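Local atomic coordinates of multicopper oxidase (PDB entry 3GDC), a protein that probably oxidises phenol-like substrates at a mononuclear copper and passes the electrons to a trinuclear copper centre where dioxygen is reduced to water. Residues 135-138 with 139-142; 89-93 with 94-98; 268-272 with 273-277; 2-6 with 7-11; 60-64 with 65-69. All coordinates share one frame; numbering follows the deposited sequence.

Contact 1: 135-138 with 139-142; sequences QSPL and APHI. With CU (copper (II) ion), chain D.
Gln-135 runs alongside His-141 in the same direction, the aliphatic start of the glutamine laid over one face of the imidazole. Gln-135 CB is 3.7 Å from the centroid of the His-141 ring, a CH-pi contact. With its CG anti to the backbone N (chi1 -177°) and a bend at chi2, the glutamine carries its amide away from the ring, to Ser-110, and the two planes end 60° apart. The edge of the imidazole is taken up by a backbone group: Pro-137 O stands in the ring plane, 3.1 Å from His-141 CD2. Pro-137 follows a cis peptide bond and holds the N-cap position of helix 138-143; its ring crosses that of Pro-140 at about a right angle, CG to CG 3.6 Å. With an alanine at Pro-140 the CG and CD atoms are gone, and a gap would probably open beside the ring of Pro-137. In the first helical turn Ile-142 N donates to Leu-138 O (3.2 Å). Leu-138 CD1 meets Ile-142 CD1 at 4.1 Å. His-141 ND1 binds copper at 2.2 Å, with His-88 and Cys-133 as the other ligands, the two-histidine, one-cysteine set of a type 1 site. Face and edge contacts together would restrain rotation of the imidazole and keep ND1 directed at the metal.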
# COMPACT_ATOMS: atom_id res chain seq x y z
N GLN A 135 -4.62 -20.35 -14.95
CA GLN A 135 -4.26 -20.61 -16.34
C GLN A 135 -3.63 -19.36 -16.98
O GLN A 135 -4.06 -18.22 -16.72
CB GLN A 135 -5.50 -21.06 -17.12
CG GLN A 135 -5.26 -21.44 -18.60
CD GLN A 135 -4.54 -22.77 -18.76
OE1 GLN A 135 -3.91 -23.03 -19.79
NE2 GLN A 135 -4.64 -23.62 -17.76
N SER A 136 -2.62 -19.57 -17.81
CA SER A 136 -2.02 -18.49 -18.59
C SER A 136 -2.76 -18.32 -19.92
O SER A 136 -3.21 -19.31 -20.50
CB SER A 136 -0.53 -18.76 -18.86
OG SER A 136 0.18 -18.92 -17.64
N PRO A 137 -2.91 -17.07 -20.41
CA PRO A 137 -2.44 -15.79 -19.84
C PRO A 137 -3.20 -15.40 -18.58
O PRO A 137 -4.44 -15.40 -18.59
CB PRO A 137 -2.74 -14.78 -20.96
CG PRO A 137 -3.83 -15.39 -21.73
CD PRO A 137 -3.60 -16.87 -21.69
N LEU A 138 -2.46 -15.09 -17.53
CA LEU A 138 -3.00 -14.84 -16.20
C LEU A 138 -4.07 -13.74 -16.13
O LEU A 138 -5.08 -13.92 -15.45
CB LEU A 138 -1.88 -14.52 -15.20
CG LEU A 138 -1.29 -15.57 -14.25
CD1 LEU A 138 -2.17 -15.74 -12.99
CD2 LEU A 138 -1.05 -16.90 -14.94
N ALA A 139 -3.84 -12.61 -16.81
CA ALA A 139 -4.73 -11.45 -16.63
C ALA A 139 -6.20 -11.72 -17.01
O ALA A 139 -7.08 -11.53 -16.16
CB ALA A 139 -4.19 -10.18 -17.32
N PRO A 140 -6.47 -12.18 -18.25
CA PRO A 140 -7.86 -12.48 -18.61
C PRO A 140 -8.49 -13.62 -17.81
O PRO A 140 -9.68 -13.59 -17.56
CB PRO A 140 -7.78 -12.87 -20.09
CG PRO A 140 -6.36 -13.20 -20.34
CD PRO A 140 -5.56 -12.37 -19.40
N HIS A 141 -7.69 -14.60 -17.39
CA HIS A 141 -8.25 -15.73 -16.64
C HIS A 141 -8.76 -15.34 -15.26
O HIS A 141 -9.75 -15.90 -14.79
CB HIS A 141 -7.28 -16.92 -16.61
CG HIS A 141 -7.28 -17.70 -17.88
ND1 HIS A 141 -8.12 -18.78 -18.09
CD2 HIS A 141 -6.58 -17.54 -19.03
CE1 HIS A 141 -7.91 -19.27 -19.30
NE2 HIS A 141 -6.99 -18.53 -19.89
N ILE A 142 -8.14 -14.34 -14.64
CA ILE A 142 -8.68 -13.78 -13.39
C ILE A 142 -9.74 -12.71 -13.73
O ILE A 142 -10.86 -12.74 -13.21
CB ILE A 142 -7.58 -13.21 -12.47
CG1 ILE A 142 -6.58 -14.31 -12.06
CG2 ILE A 142 -8.19 -12.58 -11.20
CD1 ILE A 142 -5.34 -13.79 -11.33
CU CU D . -9.01 -19.92 -16.49

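Contact 2: 89-93 with 94-98; sequences TIHFH and GVHRA. With CU (copper (II) ion), chain E.
The ring of His-96 turns back onto the carbonyl of Phe-92, just beyond the His-X-His motif formed by His-91 and His-93, a copper-binding signature of multicopper oxidases. His-96 CG stands between its backbone N and carbonyl carbon (chi1 51°), and this torsion folds the imidazole over the bend in the chain. Its CE1 edge then faces Phe-92 O at 3.0 Å, with the oxygen in the plane of the ring. The same CE1 lies 4.2 Å from Phe-92 CB. NE2 of His-96 comes within 4.4 Å of His-91 CE1, but its hydrogen bond goes to the carboxylate of Asp-101. The backbone oxygen of Asp-101 holds His-91 ND1, so one residue positions both rings and leaves His-91 NE2 for a second copper ion.

Phe-92 has its ring buried among Phe-121, Tyr-131 and Phe-150, while the flanking histidines serve the metals. At Gly-94 the chain is almost fully extended, a conformation in which a side chain would run into His-93 O. That oxygen is buried and has no polar partner in the model. His-93 itself has CG anti to its carbonyl carbon and beside the backbone N (chi1 -78°), which puts the ring at the subunit interface, where it stacks on His-222 of the second subunit. There His-93 NE2 binds copper at 2.0 Å, sharing the ion with His-132 and with His-271 of the second subunit.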
# COMPACT_ATOMS: atom_id res chain seq x y z
N THR A 89 -8.20 -23.61 -14.16
CA THR A 89 -7.85 -24.28 -12.92
C THR A 89 -8.57 -23.59 -11.75
O THR A 89 -9.30 -22.59 -11.95
CB THR A 89 -6.31 -24.25 -12.63
OG1 THR A 89 -5.92 -22.93 -12.26
CG2 THR A 89 -5.48 -24.71 -13.84
N ILE A 90 -8.38 -24.11 -10.55
CA ILE A 90 -8.64 -23.32 -9.35
C ILE A 90 -7.38 -23.33 -8.50
O ILE A 90 -6.90 -24.40 -8.07
CB ILE A 90 -9.81 -23.83 -8.47
CG1 ILE A 90 -11.08 -24.10 -9.29
CG2 ILE A 90 -10.08 -22.84 -7.32
CD1 ILE A 90 -12.25 -24.69 -8.47
N HIS A 91 -6.85 -22.13 -8.28
CA HIS A 91 -5.75 -21.94 -7.38
C HIS A 91 -6.27 -21.30 -6.08
O HIS A 91 -6.83 -20.20 -6.09
CB HIS A 91 -4.69 -21.04 -8.01
CG HIS A 91 -3.65 -20.60 -7.05
ND1 HIS A 91 -2.77 -21.48 -6.46
CD2 HIS A 91 -3.38 -19.39 -6.52
CE1 HIS A 91 -1.98 -20.83 -5.63
NE2 HIS A 91 -2.34 -19.55 -5.65
N PHE A 92 -6.08 -21.99 -4.97
CA PHE A 92 -6.52 -21.48 -3.68
C PHE A 92 -5.41 -20.73 -2.96
O PHE A 92 -4.24 -21.11 -3.03
CB PHE A 92 -7.01 -22.63 -2.78
CG PHE A 92 -8.40 -23.07 -3.08
CD1 PHE A 92 -9.48 -22.58 -2.34
CD2 PHE A 92 -8.65 -23.98 -4.11
CE1 PHE A 92 -10.78 -22.98 -2.62
CE2 PHE A 92 -9.96 -24.39 -4.39
CZ PHE A 92 -11.02 -23.88 -3.65
N HIS A 93 -5.78 -19.67 -2.25
CA HIS A 93 -4.89 -19.04 -1.28
C HIS A 93 -5.14 -19.78 0.03
O HIS A 93 -6.23 -19.71 0.59
CB HIS A 93 -5.18 -17.55 -1.14
CG HIS A 93 -4.62 -16.71 -2.24
ND1 HIS A 93 -3.76 -15.66 -2.01
CD2 HIS A 93 -4.77 -16.78 -3.59
CE1 HIS A 93 -3.43 -15.10 -3.15
NE2 HIS A 93 -4.02 -15.76 -4.13
N GLY A 94 -4.15 -20.54 0.47
CA GLY A 94 -4.30 -21.38 1.65
C GLY A 94 -3.18 -22.39 1.60
O GLY A 94 -2.46 -22.45 0.61
N VAL A 95 -3.02 -23.17 2.67
CA VAL A 95 -1.95 -24.16 2.73
C VAL A 95 -2.43 -25.48 2.12
O VAL A 95 -3.50 -25.98 2.48
CB VAL A 95 -1.38 -24.33 4.17
CG1 VAL A 95 -0.40 -25.51 4.25
CG2 VAL A 95 -0.69 -23.05 4.61
N HIS A 96 -1.66 -25.99 1.15
CA HIS A 96 -2.01 -27.20 0.41
C HIS A 96 -0.76 -27.78 -0.23
O HIS A 96 0.28 -27.12 -0.31
CB HIS A 96 -3.08 -26.93 -0.67
CG HIS A 96 -2.75 -25.78 -1.57
ND1 HIS A 96 -3.45 -24.59 -1.54
CD2 HIS A 96 -1.80 -25.63 -2.52
CE1 HIS A 96 -2.94 -23.76 -2.43
NE2 HIS A 96 -1.93 -24.36 -3.03
N ARG A 97 -0.86 -29.03 -0.68
CA ARG A 97 0.24 -29.68 -1.38
C ARG A 97 0.40 -29.11 -2.78
O ARG A 97 -0.54 -28.55 -3.35
CB ARG A 97 -0.01 -31.20 -1.43
CG ARG A 97 0.02 -31.82 -0.04
CD ARG A 97 -0.38 -33.29 -0.06
NE ARG A 97 -1.83 -33.45 -0.17
CZ ARG A 97 -2.46 -33.87 -1.25
NH1 ARG A 97 -1.77 -34.21 -2.34
NH2 ARG A 97 -3.78 -33.98 -1.25
N ALA A 98 1.60 -29.27 -3.35
CA ALA A 98 1.91 -28.73 -4.68
C ALA A 98 1.02 -29.24 -5.82
O ALA A 98 0.65 -28.48 -6.72
CB ALA A 98 3.41 -28.95 -5.01
CU CU E . -3.78 -15.09 -6.03

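Contact 3: 268-272 with 273-277; sequences FHAHK and TEFAE. With CU (copper (II) ion), chain G; CU (copper (II) ion), chain J.
Lys-272 starts with CG anti to the backbone N (chi1 -177°), while Phe-275 has CG beside its own backbone N (chi1 -58°), and these two torsions bring the lysine chain across the phenyl face. They meet where the His-X-His copper motif, His-269 and His-271, runs into the short helix 273-276. Lys-272 CG lies over the centre of the Phe-275 ring, 3.7 Å from the centroid, in a CH-pi contact. Further bends carry NZ to Glu-274 OE2, a salt bridge of 2.9 Å between side chains that run alongside each other. At the ring's edge is Ala-270 CB, which is 3.9 Å from Phe-275 CB; Tyr-183 stacks on the same ring. A serine in place of Phe-275 would probably leave the methylenes of Lys-272 without their platform and its ammonium group freer to swing away from Glu-274. Lys-272, at the N-cap position, offers its carbonyl oxygen to two donors, Ala-276 N and Phe-275 N.

His-271 NE2 binds one copper, an ion shared with His-93 and His-132 of the third subunit. His-269 NE2 binds another at 1.9 Å, together with His-224 and with His-134 of the third subunit. The other ring nitrogen fixes the His-269 ring: ND1 donates to Ala-270 O at 2.6 Å, nearly straight at 167°, with the oxygen almost in the imidazole plane.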
# COMPACT_ATOMS: atom_id res chain seq x y z
N PHE A 268 -20.11 4.26 1.17
CA PHE A 268 -18.84 3.54 1.19
C PHE A 268 -18.36 3.38 -0.25
O PHE A 268 -19.18 3.19 -1.17
CB PHE A 268 -18.91 2.21 1.96
CG PHE A 268 -19.68 1.13 1.27
CD1 PHE A 268 -19.01 0.05 0.68
CD2 PHE A 268 -21.07 1.15 1.25
CE1 PHE A 268 -19.74 -0.97 0.03
CE2 PHE A 268 -21.80 0.15 0.62
CZ PHE A 268 -21.12 -0.92 0.01
N HIS A 269 -17.05 3.52 -0.45
CA HIS A 269 -16.51 3.50 -1.81
C HIS A 269 -14.99 3.41 -1.79
O HIS A 269 -14.36 3.58 -0.74
CB HIS A 269 -16.92 4.78 -2.57
CG HIS A 269 -16.55 6.04 -1.86
ND1 HIS A 269 -15.34 6.66 -2.03
CD2 HIS A 269 -17.24 6.80 -0.98
CE1 HIS A 269 -15.30 7.75 -1.28
NE2 HIS A 269 -16.44 7.85 -0.63
N ALA A 270 -14.39 3.17 -2.94
CA ALA A 270 -12.95 3.30 -3.08
C ALA A 270 -12.58 4.76 -2.82
O ALA A 270 -13.28 5.67 -3.27
CB ALA A 270 -12.51 2.91 -4.47
N HIS A 271 -11.49 4.99 -2.09
CA HIS A 271 -11.00 6.36 -1.95
C HIS A 271 -10.10 6.74 -3.14
O HIS A 271 -9.44 7.78 -3.14
CB HIS A 271 -10.33 6.61 -0.60
CG HIS A 271 -10.48 8.02 -0.11
ND1 HIS A 271 -10.00 9.10 -0.83
CD2 HIS A 271 -11.07 8.53 0.99
CE1 HIS A 271 -10.29 10.21 -0.18
NE2 HIS A 271 -10.93 9.90 0.93
N LYS A 272 -10.08 5.86 -4.14
CA LYS A 272 -9.55 6.19 -5.46
C LYS A 272 -10.75 6.64 -6.29
O LYS A 272 -11.56 5.82 -6.73
CB LYS A 272 -8.86 4.98 -6.09
CG LYS A 272 -8.22 5.28 -7.45
CD LYS A 272 -6.76 5.58 -7.29
CE LYS A 272 -6.28 6.60 -8.32
NZ LYS A 272 -6.73 6.33 -9.71
N THR A 273 -10.85 7.95 -6.49
CA THR A 273 -12.05 8.59 -7.05
C THR A 273 -12.47 8.06 -8.43
O THR A 273 -13.65 7.89 -8.69
CB THR A 273 -11.91 10.14 -7.06
OG1 THR A 273 -11.05 10.55 -8.13
CG2 THR A 273 -11.34 10.61 -5.74
N GLU A 274 -11.49 7.78 -9.29
CA GLU A 274 -11.70 7.15 -10.59
C GLU A 274 -12.55 5.87 -10.49
O GLU A 274 -13.45 5.64 -11.31
CB GLU A 274 -10.33 6.80 -11.19
CG GLU A 274 -10.35 6.12 -12.55
CD GLU A 274 -8.98 5.57 -12.97
OE1 GLU A 274 -8.88 5.03 -14.10
OE2 GLU A 274 -7.99 5.69 -12.19
N PHE A 275 -12.26 5.04 -9.49
CA PHE A 275 -12.94 3.75 -9.34
C PHE A 275 -14.36 3.96 -8.83
O PHE A 275 -15.29 3.27 -9.27
CB PHE A 275 -12.22 2.83 -8.35
CG PHE A 275 -10.78 2.51 -8.71
CD1 PHE A 275 -10.26 2.82 -9.96
CD2 PHE A 275 -9.97 1.85 -7.78
CE1 PHE A 275 -8.93 2.52 -10.27
CE2 PHE A 275 -8.64 1.55 -8.08
CZ PHE A 275 -8.12 1.89 -9.32
N ALA A 276 -14.49 4.86 -7.87
CA ALA A 276 -15.78 5.21 -7.28
C ALA A 276 -16.78 5.66 -8.34
O ALA A 276 -17.92 5.19 -8.37
CB ALA A 276 -15.60 6.28 -6.20
N GLU A 277 -16.32 6.55 -9.22
CA GLU A 277 -17.18 7.16 -10.22
C GLU A 277 -17.51 6.21 -11.37
O GLU A 277 -18.39 6.49 -12.19
CB GLU A 277 -16.58 8.49 -10.71
CG GLU A 277 -16.54 9.55 -9.59
CD GLU A 277 -16.56 10.98 -10.11
OE1 GLU A 277 -17.25 11.82 -9.48
OE2 GLU A 277 -15.88 11.26 -11.12
CU CU G . -17.01 9.57 -0.01
CU CU J . -12.09 11.27 2.10
O HOH W 1 -8.28 9.38 -5.48
O HOH W 2 -8.78 8.97 -9.36

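Contact 4: 2-6 with 7-11; sequences GSVLA and ERAGI
From Leu-5, at the N-cap position, the backbone makes little more than one helical turn, Ala-9 N bonding to Leu-5 O at 2.8 Å and Gly-10 N to Ala-6 O at 2.9 Å, before Gly-10 ends the helix with a positive phi of 94°. Val-4, just ahead of the turn, folds its side chain back onto it. Its CG1 branch is anti to the backbone N (chi1 -175°), a setting that drives this methyl between two residues of the helix. On one of them it touches Ala-9 CB at 3.7 Å; on the other it rests alongside the arm of Arg-8, 3.8 Å from CG and 4.0 Å from NE. The arginine can offer that length of hydrocarbon because its chain runs extended from CG to NE. Its charged end continues past the valine to a salt bridge with Glu-47 on strand 33-49, whose backbone also bonds to that of Ala-9. Both the polar tip and the helix itself are thereby tied to the same strand.

Beyond Gly-10 the chain doubles back, and Ile-11 O approaches Ala-6 CA at 3.2 Å in a CA-H...O contact, with Ala-6 CB also close. At the backbone angles of Gly-10 a CB would press on the carbonyl oxygen of the residue before it, which calls for glycine. This is a short N-terminal helix closed by a glycine in the left-handed region, a common way of ending a helix, here docked beside strand 33-49.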
# COMPACT_ATOMS: atom_id res chain seq x y z
N GLY A 2 -30.36 3.84 -13.42
CA GLY A 2 -29.83 3.17 -12.22
C GLY A 2 -28.94 1.99 -12.57
O GLY A 2 -28.67 1.72 -13.75
N SER A 3 -28.45 1.29 -11.54
CA SER A 3 -27.70 0.04 -11.73
C SER A 3 -28.60 -1.01 -12.39
O SER A 3 -29.83 -0.93 -12.29
CB SER A 3 -27.18 -0.49 -10.40
OG SER A 3 -28.25 -0.82 -9.52
N VAL A 4 -27.98 -1.99 -13.05
CA VAL A 4 -28.75 -3.05 -13.71
C VAL A 4 -29.35 -3.96 -12.64
O VAL A 4 -28.64 -4.41 -11.75
CB VAL A 4 -27.88 -3.88 -14.69
CG1 VAL A 4 -28.73 -4.89 -15.45
CG2 VAL A 4 -27.19 -2.96 -15.69
N LEU A 5 -30.66 -4.21 -12.73
CA LEU A 5 -31.31 -5.08 -11.75
C LEU A 5 -30.75 -6.49 -11.82
O LEU A 5 -30.46 -7.00 -12.90
CB LEU A 5 -32.83 -5.11 -11.95
CG LEU A 5 -33.57 -3.80 -11.64
CD1 LEU A 5 -35.07 -4.06 -11.74
CD2 LEU A 5 -33.23 -3.27 -10.26
N ALA A 6 -30.62 -7.10 -10.65
CA ALA A 6 -30.03 -8.43 -10.50
C ALA A 6 -30.60 -9.47 -11.46
O ALA A 6 -29.84 -10.19 -12.11
CB ALA A 6 -30.16 -8.91 -9.04
N GLU A 7 -31.93 -9.53 -11.57
CA GLU A 7 -32.58 -10.48 -12.47
C GLU A 7 -32.11 -10.33 -13.91
O GLU A 7 -31.87 -11.31 -14.59
CB GLU A 7 -34.11 -10.34 -12.40
CG GLU A 7 -34.86 -11.40 -13.20
CD GLU A 7 -36.33 -11.52 -12.80
OE1 GLU A 7 -36.63 -11.41 -11.58
OE2 GLU A 7 -37.17 -11.75 -13.69
N ARG A 8 -31.98 -9.08 -14.35
CA ARG A 8 -31.54 -8.75 -15.70
C ARG A 8 -30.03 -8.94 -15.86
O ARG A 8 -29.56 -9.43 -16.90
CB ARG A 8 -31.93 -7.31 -16.02
CG ARG A 8 -31.44 -6.78 -17.36
CD ARG A 8 -32.09 -5.43 -17.65
NE ARG A 8 -31.28 -4.65 -18.58
CZ ARG A 8 -31.44 -3.34 -18.80
NH1 ARG A 8 -32.38 -2.66 -18.14
NH2 ARG A 8 -30.66 -2.72 -19.67
N ALA A 9 -29.28 -8.56 -14.84
CA ALA A 9 -27.82 -8.62 -14.90
C ALA A 9 -27.27 -10.05 -14.91
O ALA A 9 -26.27 -10.33 -15.58
CB ALA A 9 -27.22 -7.84 -13.75
N GLY A 10 -27.92 -10.94 -14.17
CA GLY A 10 -27.45 -12.31 -14.01
C GLY A 10 -26.58 -12.49 -12.78
O GLY A 10 -26.05 -13.58 -12.56
N ILE A 11 -26.42 -11.42 -11.99
CA ILE A 11 -25.70 -11.43 -10.70
C ILE A 11 -26.55 -10.67 -9.67
O ILE A 11 -27.09 -9.61 -9.99
CB ILE A 11 -24.32 -10.71 -10.80
CG1 ILE A 11 -23.41 -11.34 -11.86
CG2 ILE A 11 -23.60 -10.68 -9.45
CD1 ILE A 11 -22.19 -10.47 -12.23

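Contact 5: 60-64 with 65-69; sequences NGRIP and GPTLW
Arg-62 reaches over the bend to Gly-65, and one hydrogen bond joins them directly: NH1 donates to Gly-65 O at 2.9 Å. The bond is bent, 133° at the hydrogen, with NH1 above the carbonyl plane and the oxygen tilted out of the guanidinium plane. A water adds an indirect link. Lying in the plane of the guanidinium, it accepts from Arg-62 NH1 at 3.1 Å and from Thr-67 OG1 at 2.6 Å, and so couples the arginine to the start of strand 67-71. NH2 forms a salt bridge with Asp-19. NH1 and NH2 are thus both engaged, which would hold the flat group against turning.

Van der Waals contacts use its face. Pro-66 CA sits 3.5 Å above the guanidinium plane, toward the rim. The arginine sets out with CG between its backbone N and carbonyl carbon (chi1 54°); the further course of its chain is doubtful, because CD is modelled too near Pro-64 O. Asn-60 meets the proline ring at about a right angle, ND2 to Pro-66 CG 3.5 Å, while its OD1 is bonded to the backbone N of Val-40.

Backbone shape does the rest. A cis peptide bond before Pro-64 turns the chain, and at Gly-65 a side chain would collide with Pro-66 CD. The bend connects strand 52-59 to strand 67-71; Arg-62 and Pro-64 pack on Ile-16 of helix 13-18, and Ile-63 lies against strands 33-49, 147-153 and 163-172.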
# COMPACT_ATOMS: atom_id res chain seq x y z
N ASN A 60 -19.73 -21.36 -11.31
CA ASN A 60 -21.15 -21.53 -10.97
C ASN A 60 -22.04 -20.38 -11.43
O ASN A 60 -23.07 -20.08 -10.81
CB ASN A 60 -21.33 -21.78 -9.46
CG ASN A 60 -20.90 -23.18 -9.03
OD1 ASN A 60 -20.46 -23.99 -9.85
ND2 ASN A 60 -21.01 -23.47 -7.74
N GLY A 61 -21.65 -19.73 -12.53
CA GLY A 61 -22.49 -18.73 -13.20
C GLY A 61 -22.69 -17.44 -12.43
O GLY A 61 -23.69 -16.74 -12.64
N ARG A 62 -21.76 -17.12 -11.54
CA ARG A 62 -21.80 -15.86 -10.80
C ARG A 62 -20.40 -15.28 -10.69
O ARG A 62 -19.41 -16.03 -10.63
CB ARG A 62 -22.40 -16.06 -9.40
CG ARG A 62 -21.70 -17.15 -8.59
CD ARG A 62 -21.24 -16.58 -7.24
NE ARG A 62 -22.22 -16.81 -6.23
CZ ARG A 62 -22.12 -16.50 -4.95
NH1 ARG A 62 -21.05 -15.87 -4.43
NH2 ARG A 62 -23.13 -16.80 -4.18
N ILE A 63 -20.33 -13.95 -10.67
CA ILE A 63 -19.09 -13.21 -10.43
C ILE A 63 -19.37 -12.22 -9.30
O ILE A 63 -20.26 -11.39 -9.44
CB ILE A 63 -18.65 -12.40 -11.69
CG1 ILE A 63 -18.42 -13.33 -12.89
CG2 ILE A 63 -17.40 -11.62 -11.38
CD1 ILE A 63 -18.13 -12.58 -14.19
N PRO A 64 -18.65 -12.32 -8.16
CA PRO A 64 -17.63 -13.33 -7.83
C PRO A 64 -18.25 -14.72 -7.73
O PRO A 64 -19.48 -14.84 -7.59
CB PRO A 64 -17.14 -12.89 -6.43
CG PRO A 64 -18.32 -12.11 -5.85
CD PRO A 64 -18.84 -11.37 -7.05
N GLY A 65 -17.40 -15.74 -7.76
CA GLY A 65 -17.80 -17.13 -7.56
C GLY A 65 -18.29 -17.39 -6.14
O GLY A 65 -18.37 -16.47 -5.32
N PRO A 66 -18.70 -18.63 -5.85
CA PRO A 66 -19.17 -18.99 -4.51
C PRO A 66 -18.21 -18.53 -3.41
O PRO A 66 -16.98 -18.65 -3.56
CB PRO A 66 -19.22 -20.52 -4.55
CG PRO A 66 -19.46 -20.83 -5.99
CD PRO A 66 -18.77 -19.77 -6.79
N THR A 67 -18.75 -18.01 -2.32
CA THR A 67 -17.93 -17.73 -1.16
C THR A 67 -17.90 -19.01 -0.32
O THR A 67 -18.90 -19.37 0.30
CB THR A 67 -18.48 -16.56 -0.34
OG1 THR A 67 -18.56 -15.40 -1.19
CG2 THR A 67 -17.56 -16.26 0.84
N LEU A 68 -16.77 -19.71 -0.34
CA LEU A 68 -16.65 -20.97 0.40
C LEU A 68 -16.36 -20.68 1.86
O LEU A 68 -15.53 -19.81 2.18
CB LEU A 68 -15.56 -21.86 -0.22
CG LEU A 68 -15.59 -22.08 -1.74
CD1 LEU A 68 -14.45 -22.99 -2.14
CD2 LEU A 68 -16.92 -22.63 -2.27
N TRP A 69 -17.05 -21.39 2.75
CA TRP A 69 -16.88 -21.20 4.19
C TRP A 69 -16.53 -22.54 4.84
O TRP A 69 -17.19 -23.54 4.58
CB TRP A 69 -18.18 -20.64 4.80
CG TRP A 69 -18.07 -20.30 6.26
CD1 TRP A 69 -17.81 -19.07 6.80
CD2 TRP A 69 -18.19 -21.20 7.37
NE1 TRP A 69 -17.78 -19.14 8.17
CE2 TRP A 69 -18.00 -20.45 8.55
CE3 TRP A 69 -18.44 -22.58 7.48
CZ2 TRP A 69 -18.05 -21.02 9.83
CZ3 TRP A 69 -18.50 -23.15 8.75
CH2 TRP A 69 -18.30 -22.37 9.91
O HOH W 3 -21.17 -15.07 -1.40

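In the fold
Along the chain the order is contact 4, contact 5, contact 2, contact 1, contact 3. Contacts 2 and 5, their centres about 17 Å apart, reach the same mixed sheet and touch through Phe-92 and Leu-68. Contact 1 adjoins contact 2 through Gln-135 and Thr-89, placing the type 1 site next to the first His-X-His motif. Contact 4, at the N-terminus, meets contact 5 through Ile-11 and Ile-63. Contact 3 lies at the end of strand 264-269, across the chain's centre from contact 2 and about 31 Å from it between centres. Within one chain the two motifs do not meet; contact 2 faces the second subunit and contact 3 the third, so each trinuclear site is assembled between neighbouring subunits.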